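Local coordinates for uncharacterized protein Atu2452 (Agrobacterium tumefaciens, PDB 2R8B) that is of unknown function but is probably a hydrolase of the alpha/beta-hydrolase fold, related to dienelactone hydrolases, at residues 142-147 with 166-171; 173-178 with 201-206. One frame throughout, in Å; residues are numbered along the deposited sequence.

Interaction 1 of 2, residues 142-147 with 166-171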
loop_
_atom_site.group_PDB
_atom_site.type_symbol
_atom_site.label_atom_id
_atom_site.label_comp_id
_atom_site.label_asym_id
_atom_site.label_seq_id
_atom_site.Cartn_x
_atom_site.Cartn_y
_atom_site.Cartn_z
ATOM N N PRO A 142 -15.186 -2.162 3.266
ATOM C CA PRO A 142 -14.111 -1.158 3.080
ATOM C C PRO A 142 -12.852 -1.753 2.441
ATOM O O PRO A 142 -12.559 -2.922 2.694
ATOM C CB PRO A 142 -13.824 -0.710 4.518
ATOM C CG PRO A 142 -15.136 -0.967 5.243
ATOM C CD PRO A 142 -15.579 -2.275 4.679
ATOM N N VAL A 143 -12.118 -1.004 1.608
ATOM C CA VAL A 143 -10.804 -1.523 1.218
ATOM C C VAL A 143 -9.715 -0.812 1.968
ATOM O O VAL A 143 -9.673 0.425 2.078
ATOM C CB VAL A 143 -10.499 -1.591 -0.306
ATOM C CG1 VAL A 143 -11.560 -2.358 -1.062
ATOM C CG2 VAL A 143 -10.476 -0.292 -0.844
ATOM N N ILE A 144 -8.843 -1.620 2.523
ATOM C CA ILE A 144 -7.755 -1.121 3.315
ATOM C C ILE A 144 -6.511 -1.716 2.727
ATOM O O ILE A 144 -6.525 -2.856 2.274
ATOM C CB ILE A 144 -7.893 -1.563 4.760
ATOM C CG1 ILE A 144 -9.244 -1.093 5.277
ATOM C CG2 ILE A 144 -6.755 -1.020 5.586
ATOM C CD1 ILE A 144 -9.401 -1.222 6.734
ATOM N N GLY A 145 -5.438 -0.939 2.722
ATOM C CA GLY A 145 -4.179 -1.398 2.198
ATOM C C GLY A 145 -3.091 -0.975 3.118
ATOM O O GLY A 145 -3.187 0.023 3.870
ATOM N N LEU A 146 -2.033 -1.748 3.048
ATOM C CA LEU A 146 -0.833 -1.494 3.797
ATOM C C LEU A 146 0.316 -1.933 2.918
ATOM O O LEU A 146 0.283 -3.015 2.347
ATOM C CB LEU A 146 -0.859 -2.278 5.107
ATOM C CG LEU A 146 0.462 -2.147 5.864
ATOM C CD1 LEU A 146 0.240 -2.246 7.350
ATOM C CD2 LEU A 146 1.444 -3.207 5.373
ATOM N N GLY A 147 1.340 -1.102 2.820
ATOM C CA GLY A 147 2.496 -1.405 1.970
ATOM C C GLY A 147 3.752 -0.911 2.622
ATOM O O GLY A 147 3.745 0.065 3.403
ATOM N N PHE A 166 -9.823 3.321 -2.105
ATOM C CA PHE A 166 -9.468 3.029 -0.724
ATOM C C PHE A 166 -10.128 3.859 0.346
ATOM O O PHE A 166 -10.277 5.075 0.206
ATOM C CB PHE A 166 -7.962 3.143 -0.539
ATOM C CG PHE A 166 -7.225 1.907 -0.945
ATOM C CD1 PHE A 166 -6.915 1.675 -2.296
ATOM C CD2 PHE A 166 -6.859 0.951 0.009
ATOM C CE1 PHE A 166 -6.233 0.500 -2.691
ATOM C CE2 PHE A 166 -6.206 -0.220 -0.382
ATOM C CZ PHE A 166 -5.893 -0.447 -1.735
ATOM N N ASP A 167 -10.430 3.186 1.450
ATOM C CA ASP A 167 -10.932 3.822 2.628
ATOM C C ASP A 167 -9.825 4.140 3.580
ATOM O O ASP A 167 -9.847 5.182 4.215
ATOM C CB ASP A 167 -11.923 2.895 3.333
ATOM C CG ASP A 167 -13.261 2.874 2.643
ATOM O OD1 ASP A 167 -14.155 3.615 3.148
ATOM O OD2 ASP A 167 -13.389 2.171 1.586
ATOM N N ALA A 168 -8.892 3.213 3.727
ATOM C CA ALA A 168 -7.740 3.452 4.587
ATOM C C ALA A 168 -6.473 2.924 3.958
ATOM O O ALA A 168 -6.496 1.914 3.255
ATOM C CB ALA A 168 -7.937 2.808 5.896
ATOM N N ALA A 169 -5.356 3.587 4.203
ATOM C CA ALA A 169 -4.115 3.065 3.667
ATOM C C ALA A 169 -2.962 3.319 4.607
ATOM O O ALA A 169 -2.861 4.406 5.190
ATOM C CB ALA A 169 -3.838 3.670 2.301
ATOM N N VAL A 170 -2.091 2.337 4.806
ATOM C CA VAL A 170 -0.901 2.719 5.524
ATOM C C VAL A 170 0.304 2.600 4.634
ATOM O O VAL A 170 0.516 1.576 3.977
ATOM C CB VAL A 170 -0.777 2.107 6.941
ATOM C CG1 VAL A 170 -1.919 1.172 7.258
ATOM C CG2 VAL A 170 0.574 1.491 7.171
ATOM N N LEU A 171 1.049 3.695 4.528
ATOM C CA LEU A 171 2.227 3.702 3.682
ATOM C C LEU A 171 3.490 3.628 4.517
ATOM O O LEU A 171 3.809 4.547 5.259
ATOM C CB LEU A 171 2.220 4.941 2.816
ATOM C CG LEU A 171 0.918 5.158 2.030
ATOM C CD1 LEU A 171 0.975 6.482 1.315
ATOM C CD2 LEU A 171 0.631 4.044 1.034
#
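Val-143 meets the Phe-166 ring because its CG1 stands anti to the carbonyl carbon (chi1 -54°), which leaves CG2 between the backbone N and the carbonyl carbon. CG2 then lies over one face of the ring, offset toward the rim, in a CH-pi contact 4.1 Å from the ring centroid. Leu-146 has CG anti to its backbone N (chi1 174°) and lies side by side with Val-170, with Leu-146 CD1 3.8 Å from Val-170 CG2. Both pairs flank the backbone pairing of two parallel strands, 143-148 and 168-172, in a beta-alpha-beta unit of the alpha/beta-hydrolase fold. Helix 150-161 makes the connection. Strand 143-148 leads into a GxSxG pattern that includes Gly-147, consistent with a nucleophile elbow.

The strands run in register from Ile-144 with Ala-168 to Gly-147 with Leu-171. Gly-145 bonds to the facing strand on both sides of Ala-169: its N donates to Ala-168 O at 3.1 Å, and its O accepts from Val-170 N at 2.7 Å. Farther on, Gly-147 N donates to Val-170 O (3.0 Å). Ile-144, Leu-146, Ala-168 and Val-170 share the sheet face that packs on helix 234-244. Phe-166 also touches Leu-155 and Leu-159 of helix 150-161.

At the start of the pairing, Val-143 O accepts from Asp-167 N at 2.9 Å and more weakly from Ala-168 N. Asp-167 OD2 takes a weak bond from Val-143 N, while its stronger partner is Lys-186 NZ, a salt bridge. The ring edge of Phe-166 is turned to the backbone, and its CE2 comes 3.3 Å from Gly-145 N.

Interaction 2 of 2, residues 173-178 with 201-206; sequences HPLIPF and ICPVQL
Leu-175 reaches across to residues 201-206. Its CB is 4.5 Å from Cys-202 SG, at the limit of contact. CG is anti to the backbone N (chi1 -166°) and comes 3.4 Å from Ile-201 O. CD1 stays beside the same oxygen, at 3.9 Å. CD2 turns to the helix start, 3.8 Å from Leu-206 CD1 and 4.4 Å from Pro-203 CD. The Leu-175 and Leu-206 side chains cross obliquely.

The contact joins the loop after strand 168-172 to the loop before helix 204-217 and its first turn, near the probable active site of this alpha/beta hydrolase. His-173 ND1 bonds to Asp-199 OD2 and NE2 to Glu-236 OE1, and the ring meets that of His-230. Asp-199 and His-230 probably form a catalytic Ser-His-Asp triad with Ser-149. Asp-199 OD1 accepts from Ile-201 N, so the same carboxylate holds both segments.

Cys-202 SG is 3.5 Å from Pro-174 O and also faces His-173 O. Pro-203 is the N-cap residue of helix 204-217. One water donates to Pro-174 O and, at 3.3 Å, to Pro-203 O. A second water donates to Ile-176 O and Leu-206 O, beside the Leu-206 side chain, whose CD2 is 3.8 Å from Ile-176 O.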
loop_
_atom_site.group_PDB
_atom_site.type_symbol
_atom_site.label_atom_id
_atom_site.label_comp_id
_atom_site.label_asym_id
_atom_site.label_seq_id
_atom_site.Cartn_x
_atom_site.Cartn_y
_atom_site.Cartn_z
ATOM N N HIS A 173 7.227 3.905 4.706
ATOM C CA HIS A 173 8.392 4.329 4.009
ATOM C C HIS A 173 8.088 4.361 2.511
ATOM O O HIS A 173 8.679 3.612 1.763
ATOM C CB HIS A 173 9.562 3.392 4.315
ATOM C CG HIS A 173 9.954 3.383 5.761
ATOM N ND1 HIS A 173 11.059 4.052 6.246
ATOM C CD2 HIS A 173 9.381 2.794 6.836
ATOM C CE1 HIS A 173 11.147 3.884 7.551
ATOM N NE2 HIS A 173 10.139 3.122 7.933
ATOM N N PRO A 174 7.145 5.216 2.077
ATOM C CA PRO A 174 6.949 5.455 0.654
ATOM C C PRO A 174 8.050 6.317 0.071
ATOM O O PRO A 174 8.784 6.990 0.822
ATOM C CB PRO A 174 5.669 6.279 0.626
ATOM C CG PRO A 174 5.743 7.043 1.897
ATOM C CD PRO A 174 6.201 6.016 2.875
ATOM N N LEU A 175 8.136 6.323 -1.259
ATOM C CA LEU A 175 9.063 7.166 -2.029
ATOM C C LEU A 175 8.262 7.525 -3.264
ATOM O O LEU A 175 8.022 6.664 -4.094
ATOM C CB LEU A 175 10.255 6.330 -2.486
ATOM C CG LEU A 175 11.530 6.965 -3.035
ATOM C CD1 LEU A 175 12.145 6.080 -4.140
ATOM C CD2 LEU A 175 11.361 8.373 -3.505
ATOM N N ILE A 176 7.783 8.752 -3.381
ATOM C CA ILE A 176 7.148 9.154 -4.643
ATOM C C ILE A 176 7.902 10.360 -5.147
ATOM O O ILE A 176 7.939 11.376 -4.454
ATOM C CB ILE A 176 5.653 9.475 -4.458
ATOM C CG1 ILE A 176 4.876 8.214 -4.060
ATOM C CG2 ILE A 176 5.068 10.038 -5.690
ATOM C CD1 ILE A 176 4.414 7.377 -5.200
ATOM N N PRO A 177 8.534 10.229 -6.335
ATOM C CA PRO A 177 9.482 11.204 -6.985
ATOM C C PRO A 177 8.856 12.310 -7.815
ATOM O O PRO A 177 9.503 13.349 -8.103
ATOM C CB PRO A 177 10.315 10.322 -7.924
ATOM C CG PRO A 177 9.364 9.136 -8.264
ATOM C CD PRO A 177 8.370 8.984 -7.119
ATOM N N PHE A 178 7.623 12.075 -8.230
ATOM C CA PHE A 178 6.984 12.954 -9.185
ATOM C C PHE A 178 5.934 13.731 -8.405
ATOM O O PHE A 178 5.728 13.474 -7.238
ATOM C CB PHE A 178 6.378 12.139 -10.326
ATOM C CG PHE A 178 5.412 11.055 -9.872
ATOM C CD1 PHE A 178 4.083 11.347 -9.613
ATOM C CD2 PHE A 178 5.826 9.743 -9.739
ATOM C CE1 PHE A 178 3.209 10.365 -9.202
ATOM C CE2 PHE A 178 4.937 8.746 -9.346
ATOM C CZ PHE A 178 3.640 9.054 -9.076
ATOM N N ILE A 201 16.792 5.881 1.442
ATOM C CA ILE A 201 15.972 5.619 0.281
ATOM C C ILE A 201 14.810 6.617 0.161
ATOM O O ILE A 201 14.270 6.812 -0.945
ATOM C CB ILE A 201 15.475 4.152 0.268
ATOM C CG1 ILE A 201 16.627 3.228 -0.175
ATOM C CG2 ILE A 201 14.323 3.989 -0.691
ATOM C CD1 ILE A 201 16.575 1.832 0.403
ATOM N N CYS A 202 14.425 7.250 1.277
ATOM C CA CYS A 202 13.235 8.091 1.270
ATOM C C CYS A 202 13.560 9.433 1.814
ATOM O O CYS A 202 13.570 9.619 3.040
ATOM C CB CYS A 202 12.149 7.457 2.092
ATOM S SG CYS A 202 11.930 5.786 1.622
ATOM N N PRO A 203 13.920 10.347 0.919
ATOM C CA PRO A 203 14.189 11.721 1.263
ATOM C C PRO A 203 13.018 12.294 2.017
ATOM O O PRO A 203 11.884 12.081 1.642
ATOM C CB PRO A 203 14.346 12.421 -0.101
ATOM C CG PRO A 203 14.708 11.364 -1.058
ATOM C CD PRO A 203 14.142 10.066 -0.512
ATOM N N VAL A 204 13.316 12.993 3.099
ATOM C CA VAL A 204 12.348 13.624 3.974
ATOM C C VAL A 204 11.386 14.493 3.198
ATOM O O VAL A 204 10.142 14.383 3.329
ATOM C CB VAL A 204 13.092 14.483 5.029
ATOM C CG1 VAL A 204 12.172 15.466 5.730
ATOM C CG2 VAL A 204 13.769 13.564 6.047
ATOM N N GLN A 205 11.948 15.334 2.361
ATOM C CA GLN A 205 11.146 16.272 1.617
ATOM C C GLN A 205 10.196 15.569 0.702
ATOM O O GLN A 205 9.124 16.087 0.447
ATOM C CB GLN A 205 12.056 17.226 0.856
ATOM C CG GLN A 205 12.705 18.235 1.777
ATOM C CD GLN A 205 11.627 19.045 2.570
ATOM O OE1 GLN A 205 11.844 19.373 3.749
ATOM N NE2 GLN A 205 10.446 19.316 1.936
ATOM N N LEU A 206 10.533 14.372 0.222
ATOM C CA LEU A 206 9.593 13.729 -0.698
ATOM C C LEU A 206 8.462 13.111 0.066
ATOM O O LEU A 206 7.340 13.121 -0.430
ATOM C CB LEU A 206 10.244 12.724 -1.639
ATOM C CG LEU A 206 11.055 13.335 -2.799
ATOM C CD1 LEU A 206 11.721 12.183 -3.569
ATOM C CD2 LEU A 206 10.251 14.252 -3.739
HETATM O O HOH W 1 9.941 9.688 0.591
HETATM O O HOH W 2 6.715 12.972 -2.951
#

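Interaction 1 lies in the buried core and interaction 2 nearer the surface, with about 19 Å between their centres. They follow one another along the chain. Strand 168-172, half of the first pairing, runs directly into the loop that makes the second. Helix 150-161 borders both, touching Phe-166 in one and Ile-176 in the other. The chemistry differs with the place. In 142-147 with 166-171, direct backbone bonds between parallel strands carry the contact. In 173-178 with 201-206, leucine contacts and two bridging waters do so. Both lead toward the probable catalytic site, the first through Gly-147 of the elbow pattern, the second through His-173.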